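Local coordinates for Serine/threonine-protein acetyltransferase HopZ1a (PDB 5KLP) that acetylates serine, threonine and lysine residues of host plant proteins, tubulin among them, with acetyl-CoA, using inositol hexakisphosphate as cofactor, at residues I27-P32 with E332-L337; S186-M191 with S324-R329. The protein carries 10 engineered substitutions. One frame throughout, in Å; residues are numbered along the deposited sequence.

Interaction 1: residues I27-P32 with E332-L337. With IHP (inositol hexakisphosphate), chain D.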
loop_
_atom_site.group_PDB
_atom_site.type_symbol
_atom_site.label_atom_id
_atom_site.label_comp_id
_atom_site.label_asym_id
_atom_site.label_seq_id
_atom_site.Cartn_x
_atom_site.Cartn_y
_atom_site.Cartn_z
ATOM N N ILE A 27 -8.825 17.187 10.060
ATOM C CA ILE A 27 -8.737 18.481 9.388
ATOM C C ILE A 27 -8.332 19.573 10.390
ATOM O O ILE A 27 -7.399 20.344 10.147
ATOM C CB ILE A 27 -10.085 18.860 8.709
ATOM C CG1 ILE A 27 -10.317 17.991 7.473
ATOM C CG2 ILE A 27 -10.120 20.343 8.343
ATOM C CD1 ILE A 27 -11.702 18.108 6.903
ATOM N N ASN A 28 -9.040 19.639 11.513
ATOM C CA ASN A 28 -8.755 20.651 12.529
ATOM C C ASN A 28 -7.347 20.531 13.137
ATOM O O ASN A 28 -6.717 21.532 13.476
ATOM C CB ASN A 28 -9.811 20.594 13.626
ATOM C CG ASN A 28 -11.192 20.955 13.105
ATOM O OD1 ASN A 28 -11.317 21.597 12.060
ATOM N ND2 ASN A 28 -12.232 20.568 13.841
ATOM N N ASP A 29 -6.867 19.304 13.291
ATOM C CA ASP A 29 -5.526 19.075 13.810
ATOM C C ASP A 29 -4.455 19.566 12.833
ATOM O O ASP A 29 -3.411 20.061 13.252
ATOM C CB ASP A 29 -5.316 17.595 14.131
ATOM C CG ASP A 29 -6.075 17.155 15.371
ATOM O OD1 ASP A 29 -6.440 18.028 16.186
ATOM O OD2 ASP A 29 -6.294 15.936 15.540
ATOM N N LEU A 30 -4.706 19.424 11.535
ATOM C CA LEU A 30 -3.689 19.758 10.552
ATOM C C LEU A 30 -3.668 21.257 10.249
ATOM O O LEU A 30 -2.599 21.837 10.045
ATOM C CB LEU A 30 -3.899 18.966 9.253
ATOM C CG LEU A 30 -2.918 19.347 8.135
ATOM C CD1 LEU A 30 -1.469 19.169 8.591
ATOM C CD2 LEU A 30 -3.176 18.571 6.845
ATOM N N LYS A 31 -4.845 21.879 10.263
ATOM C CA LYS A 31 -5.006 23.258 9.823
ATOM C C LYS A 31 -3.991 24.283 10.368
ATOM O O LYS A 31 -3.415 25.035 9.580
ATOM C CB LYS A 31 -6.427 23.719 10.152
ATOM C CG LYS A 31 -6.853 24.967 9.422
ATOM C CD LYS A 31 -8.357 24.994 9.265
ATOM C CE LYS A 31 -8.847 23.707 8.640
ATOM N NZ LYS A 31 -10.336 23.672 8.600
ATOM N N PRO A 32 -3.758 24.322 11.695
ATOM C CA PRO A 32 -2.788 25.321 12.175
ATOM C C PRO A 32 -1.378 25.088 11.634
ATOM O O PRO A 32 -0.651 26.053 11.408
ATOM C CB PRO A 32 -2.829 25.161 13.705
ATOM C CG PRO A 32 -3.351 23.808 13.931
ATOM C CD PRO A 32 -4.309 23.533 12.810
ATOM N N GLU A 332 -0.213 12.291 7.810
ATOM C CA GLU A 332 1.174 12.273 7.356
ATOM C C GLU A 332 1.748 13.683 7.181
ATOM O O GLU A 332 2.886 13.944 7.548
ATOM C CB GLU A 332 1.286 11.493 6.057
ATOM C CG GLU A 332 0.946 10.031 6.255
ATOM C CD GLU A 332 1.715 9.442 7.419
ATOM O OE1 GLU A 332 2.918 9.144 7.225
ATOM O OE2 GLU A 332 1.129 9.292 8.521
ATOM N N ILE A 333 0.951 14.580 6.616
ATOM C CA ILE A 333 1.391 15.964 6.417
ATOM C C ILE A 333 1.629 16.621 7.769
ATOM O O ILE A 333 2.659 17.281 7.988
ATOM C CB ILE A 333 0.361 16.743 5.596
ATOM C CG1 ILE A 333 0.237 16.107 4.208
ATOM C CG2 ILE A 333 0.739 18.221 5.494
ATOM C CD1 ILE A 333 -0.830 16.716 3.349
ATOM N N LYS A 334 0.702 16.383 8.693
ATOM C CA LYS A 334 0.862 16.841 10.069
ATOM C C LYS A 334 2.175 16.326 10.681
ATOM O O LYS A 334 2.923 17.081 11.293
ATOM C CB LYS A 334 -0.327 16.389 10.921
ATOM C CG LYS A 334 -0.311 16.892 12.362
ATOM C CD LYS A 334 -1.310 16.109 13.210
ATOM C CE LYS A 334 -1.188 16.448 14.689
ATOM N NZ LYS A 334 -2.341 15.925 15.484
ATOM N N ARG A 335 2.472 15.048 10.499
ATOM C CA ARG A 335 3.720 14.517 11.031
ATOM C C ARG A 335 4.934 15.228 10.421
ATOM O O ARG A 335 5.905 15.515 11.117
ATOM C CB ARG A 335 3.787 13.016 10.806
ATOM C CG ARG A 335 2.910 12.253 11.786
ATOM C CD ARG A 335 2.799 10.769 11.411
ATOM N NE ARG A 335 1.899 10.088 12.329
ATOM C CZ ARG A 335 1.555 8.808 12.227
ATOM N NH1 ARG A 335 2.060 8.060 11.255
ATOM N NH2 ARG A 335 0.717 8.283 13.108
ATOM N N VAL A 336 4.875 15.514 9.123
ATOM C CA VAL A 336 5.976 16.229 8.480
ATOM C C VAL A 336 6.104 17.652 9.029
ATOM O O VAL A 336 7.195 18.075 9.433
ATOM C CB VAL A 336 5.802 16.283 6.966
ATOM C CG1 VAL A 336 6.868 17.183 6.355
ATOM C CG2 VAL A 336 5.904 14.884 6.391
ATOM N N LEU A 337 4.986 18.373 9.087
ATOM C CA LEU A 337 5.018 19.772 9.510
ATOM C C LEU A 337 5.374 19.886 10.985
ATOM O O LEU A 337 5.987 20.876 11.415
ATOM C CB LEU A 337 3.683 20.467 9.218
ATOM C CG LEU A 337 3.409 20.682 7.728
ATOM C CD1 LEU A 337 2.059 21.364 7.512
ATOM C CD2 LEU A 337 4.543 21.489 7.079
HETATM C C1 IHP D . -1.342 6.290 14.559
HETATM C C2 IHP D . -1.864 5.776 13.142
HETATM C C3 IHP D . -3.377 5.865 12.707
HETATM C C4 IHP D . -4.350 6.410 13.853
HETATM C C5 IHP D . -3.878 6.331 15.292
HETATM C C6 IHP D . -2.524 7.027 15.304
HETATM O O11 IHP D . -0.770 5.345 15.262
HETATM P P1 IHP D . 0.794 5.229 15.901
HETATM O O21 IHP D . 1.303 3.796 15.768
HETATM O O31 IHP D . 0.773 5.596 17.389
HETATM O O41 IHP D . 1.819 6.132 15.238
HETATM O O12 IHP D . -1.334 4.558 12.782
HETATM P P2 IHP D . -0.336 4.526 11.426
HETATM O O22 IHP D . 0.876 5.454 11.652
HETATM O O32 IHP D . 0.178 3.133 11.048
HETATM O O42 IHP D . -1.108 5.142 10.234
HETATM O O13 IHP D . -3.705 4.689 12.343
HETATM P P3 IHP D . -4.238 3.962 10.919
HETATM O O23 IHP D . -3.341 4.035 9.683
HETATM O O33 IHP D . -4.174 2.552 11.503
HETATM O O43 IHP D . -5.663 4.336 10.523
HETATM O O14 IHP D . -5.579 5.885 13.754
HETATM P P4 IHP D . -6.814 6.652 13.036
HETATM O O24 IHP D . -6.731 6.551 11.512
HETATM O O34 IHP D . -8.181 6.118 13.513
HETATM O O44 IHP D . -6.795 8.152 13.385
HETATM O O15 IHP D . -3.944 5.125 15.880
HETATM P P5 IHP D . -5.014 4.759 17.157
HETATM O O25 IHP D . -6.073 5.857 17.309
HETATM O O35 IHP D . -5.761 3.425 16.886
HETATM O O45 IHP D . -4.294 4.628 18.503
HETATM O O16 IHP D . -2.170 7.341 16.549
HETATM P P6 IHP D . -1.344 8.687 16.976
HETATM O O26 IHP D . -1.780 9.872 16.116
HETATM O O36 IHP D . -1.575 9.038 18.457
HETATM O O46 IHP D . 0.163 8.480 16.793
#
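Apolar packing carries the meeting of helix 21-36 with helix 324-340; the axes of segments 27-32 and 332-337 pass 9.4 Å apart at 31°, running in roughly the same direction. Leu30 does most of it. Its CG stands anti to the backbone N (chi1 176°), and although the side chain leaves its backbone off to one side, leucine's forked end still lets it reach the facing turn. Leu30 CD1 settles on the backbone there, 3.5 Å from Lys334 N, and meets CG2 of Ile333 at 3.9 Å and, more loosely, CD1 of Leu337. CD2 flanks the same branch of Ile333, so the leucine fork straddles one methyl. Residues 333 and 337, one turn apart, present branched aliphatic groups on the same flank; Tyr44 and Ala48 also touch Ile333.

Charge enters at the more exposed side, where Asp29 and Lys334 are only partly buried. Lysine suits this edge: Lys334 starts with CG anti to the backbone N and stays extended, its aliphatic stem laying CB against CD1 of Leu30 while the ammonium NZ crosses obliquely to Asp29. The NZ to OD2 distance of 4.0 Å makes this a long salt bridge; NZ is nearer to Asp29 CB.

The ligand contact lies on another side of the same turn. Arg335, extended from CG to NE, directs NH1 and NH2 at one phosphate oxygen, IHP O22, with NH1 at 2.9 Å and an N-H...O angle of 157°. Glu332 OE2 sits out of the guanidinium plane, a purely ionic neighbour, and Glu76 adds a second carboxylate. These acids would probably offset the clustered positive charge of Arg335 and Arg79 and help hold the guanidinium facing the phosphate, so one turn offers an apolar face to helix 21-36 and a cationic one to the ligand.

Interaction 2: residues S186-M191 with S324-R329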
loop_
_atom_site.group_PDB
_atom_site.type_symbol
_atom_site.label_atom_id
_atom_site.label_comp_id
_atom_site.label_asym_id
_atom_site.label_seq_id
_atom_site.Cartn_x
_atom_site.Cartn_y
_atom_site.Cartn_z
ATOM N N SER A 186 -7.058 4.683 -8.455
ATOM C CA SER A 186 -5.607 4.702 -8.367
ATOM C C SER A 186 -5.099 6.087 -7.968
ATOM O O SER A 186 -3.893 6.319 -7.906
ATOM C CB SER A 186 -4.986 4.235 -9.683
ATOM O OG SER A 186 -5.135 2.825 -9.805
ATOM N N ASP A 187 -6.015 6.992 -7.642
ATOM C CA ASP A 187 -5.611 8.365 -7.298
ATOM C C ASP A 187 -4.904 8.490 -5.946
ATOM O O ASP A 187 -4.148 9.443 -5.720
ATOM C CB ASP A 187 -6.832 9.296 -7.266
ATOM C CG ASP A 187 -7.657 9.235 -8.533
ATOM O OD1 ASP A 187 -7.109 8.861 -9.591
ATOM O OD2 ASP A 187 -8.859 9.581 -8.469
ATOM N N ASP A 188 -5.142 7.531 -5.054
ATOM C CA ASP A 188 -4.567 7.584 -3.709
ATOM C C ASP A 188 -3.501 6.520 -3.458
ATOM O O ASP A 188 -3.124 6.274 -2.313
ATOM C CB ASP A 188 -5.672 7.462 -2.649
ATOM C CG ASP A 188 -6.699 8.585 -2.733
ATOM O OD1 ASP A 188 -6.329 9.777 -2.631
ATOM O OD2 ASP A 188 -7.890 8.274 -2.929
ATOM N N CYS A 189 -2.985 5.919 -4.523
ATOM C CA CYS A 189 -2.137 4.747 -4.371
ATOM C C CYS A 189 -0.842 5.042 -3.629
ATOM O O CYS A 189 -0.305 4.170 -2.956
ATOM C CB CYS A 189 -1.839 4.150 -5.751
ATOM S SG CYS A 189 -3.173 3.034 -6.296
ATOM N N VAL A 190 -0.355 6.273 -3.712
ATOM C CA VAL A 190 0.817 6.623 -2.941
ATOM C C VAL A 190 0.517 6.545 -1.445
ATOM O O VAL A 190 1.341 6.059 -0.683
ATOM C CB VAL A 190 1.335 8.023 -3.276
ATOM C CG1 VAL A 190 2.525 8.362 -2.411
ATOM C CG2 VAL A 190 1.719 8.120 -4.757
HETATM N N MSE A 191 -0.653 7.033 -1.033
HETATM C CA MSE A 191 -1.027 7.019 0.379
HETATM C C MSE A 191 -1.258 5.577 0.858
HETATM O O MSE A 191 -0.846 5.227 1.966
HETATM C CB MSE A 191 -2.276 7.876 0.622
HETATM C CG MSE A 191 -1.997 9.387 0.602
HETATM SE SE MSE A 191 -0.569 9.870 1.899
HETATM C CE MSE A 191 0.872 10.238 0.610
ATOM N N SER A 324 -11.394 7.581 4.690
ATOM C CA SER A 324 -10.332 7.270 5.645
ATOM C C SER A 324 -8.903 7.518 5.117
ATOM O O SER A 324 -8.051 8.016 5.856
ATOM C CB SER A 324 -10.469 5.812 6.109
ATOM O OG SER A 324 -9.469 5.476 7.054
ATOM N N ILE A 325 -8.637 7.168 3.855
ATOM C CA ILE A 325 -7.286 7.315 3.302
ATOM C C ILE A 325 -6.917 8.797 3.188
ATOM O O ILE A 325 -5.753 9.171 3.321
ATOM C CB ILE A 325 -7.132 6.625 1.924
ATOM C CG1 ILE A 325 -5.651 6.493 1.553
ATOM C CG2 ILE A 325 -7.886 7.387 0.824
ATOM C CD1 ILE A 325 -4.819 5.668 2.525
ATOM N N ASP A 326 -7.921 9.637 2.984
ATOM C CA ASP A 326 -7.703 11.085 2.918
ATOM C C ASP A 326 -7.362 11.610 4.309
ATOM O O ASP A 326 -6.594 12.566 4.461
ATOM C CB ASP A 326 -8.945 11.757 2.329
ATOM C CG ASP A 326 -9.286 11.206 0.935
ATOM O OD1 ASP A 326 -8.391 11.164 0.044
ATOM O OD2 ASP A 326 -10.424 10.738 0.752
ATOM N N GLY A 327 -7.899 10.944 5.327
ATOM C CA GLY A 327 -7.535 11.225 6.704
ATOM C C GLY A 327 -6.090 10.833 6.988
ATOM O O GLY A 327 -5.370 11.547 7.686
ATOM N N PHE A 328 -5.668 9.692 6.452
ATOM C CA PHE A 328 -4.285 9.262 6.604
ATOM C C PHE A 328 -3.325 10.303 5.994
ATOM O O PHE A 328 -2.276 10.593 6.561
ATOM C CB PHE A 328 -4.070 7.876 5.970
ATOM C CG PHE A 328 -2.632 7.423 5.989
ATOM C CD1 PHE A 328 -2.017 7.068 7.182
ATOM C CD2 PHE A 328 -1.884 7.404 4.823
ATOM C CE1 PHE A 328 -0.681 6.675 7.208
ATOM C CE2 PHE A 328 -0.554 7.024 4.840
ATOM C CZ PHE A 328 0.050 6.657 6.036
ATOM N N ARG A 329 -3.695 10.875 4.850
ATOM C CA ARG A 329 -2.846 11.884 4.216
ATOM C C ARG A 329 -2.677 13.106 5.122
ATOM O O ARG A 329 -1.576 13.622 5.245
ATOM C CB ARG A 329 -3.395 12.305 2.852
ATOM C CG ARG A 329 -2.522 13.343 2.117
ATOM C CD ARG A 329 -2.938 13.433 0.638
ATOM N NE ARG A 329 -4.358 13.157 0.551
ATOM C CZ ARG A 329 -4.932 12.278 -0.259
ATOM N NH1 ARG A 329 -4.235 11.569 -1.139
ATOM N NH2 ARG A 329 -6.233 12.133 -0.184
HETATM O O HOH W 1 -10.305 9.028 -1.327
#
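Met191, present as selenomethionine, turns into the groove offered by helix 324-340 and carries most of this buried contact. CB points toward that helix and rests on Ile325, 3.8 Å from CG1 and little farther from CD1. With CG anti to the carbonyl carbon (chi1 -76°), that carbon comes obliquely to the Arg329 guanidinium, 3.6 Å from NH1, and touches the arginine CB. A bend at chi2 brings SE near CA and CB of Arg329 and alongside Phe328, 4.0 Å from CD2. This is an oblique Met-aromatic contact; a soft, polarisable thioether suits such a place, selenium standing here for the natural sulfur. Beyond SE, chi3 of 107° turns the terminal methyl CE away from the ring; Tyr44 and Met72 also touch this side chain. The backbone O of Met191 lies near CE2 of the same ring; another part of Phe328 touches the inositol hexakisphosphate.

Residues 186-189 form a type I beta turn leading into helix 189-202. Placing the catalytic cysteine at the start of a helix is a hallmark of the papain-like clan to which the YopJ family belongs; Cys189 itself points away from helix 324-340, while Asp188, an N-cap residue whose side chain makes no capping bond, reaches toward it.

That aspartate is held by a salt-bridge network. Arg329, bent at chi3, brings NH1 3.1 Å from Asp188 OD1, which accepts with its anti lone pair and lies in the guanidinium plane, the carboxylate turned 46° from it; the bond from NH2 is weak. Asp326 completes the network, its carboxylate close to that of Asp188, and a water donates both to its OD2 and to Asp188 OD2, bridging them. Arg51, paired with both carboxylates, and Arg329 probably offset their like charges, and Asp65 gives Arg329 a further partner.

Overall arrangement
Helix 324-340 supplies one side of both contacts: its first turns face residues 186-191 in interaction 2, and the turns that follow directly face residues 27-32 in interaction 1. The two centres are about 15 Å apart, and the segments touch only through their continuity along this helix. Interaction 2 lies about 9 Å from the centre of the chain and holds the active-site Cys189; interaction 1 lies farther out, about 21 Å from it. Inositol hexakisphosphate meets both, through Phe328 and Arg335. One continuous helix thus connects the cofactor, the start of the catalytic helix 189-202 and the amino-terminal helix 21-36, consistent with allosteric control by the cofactor.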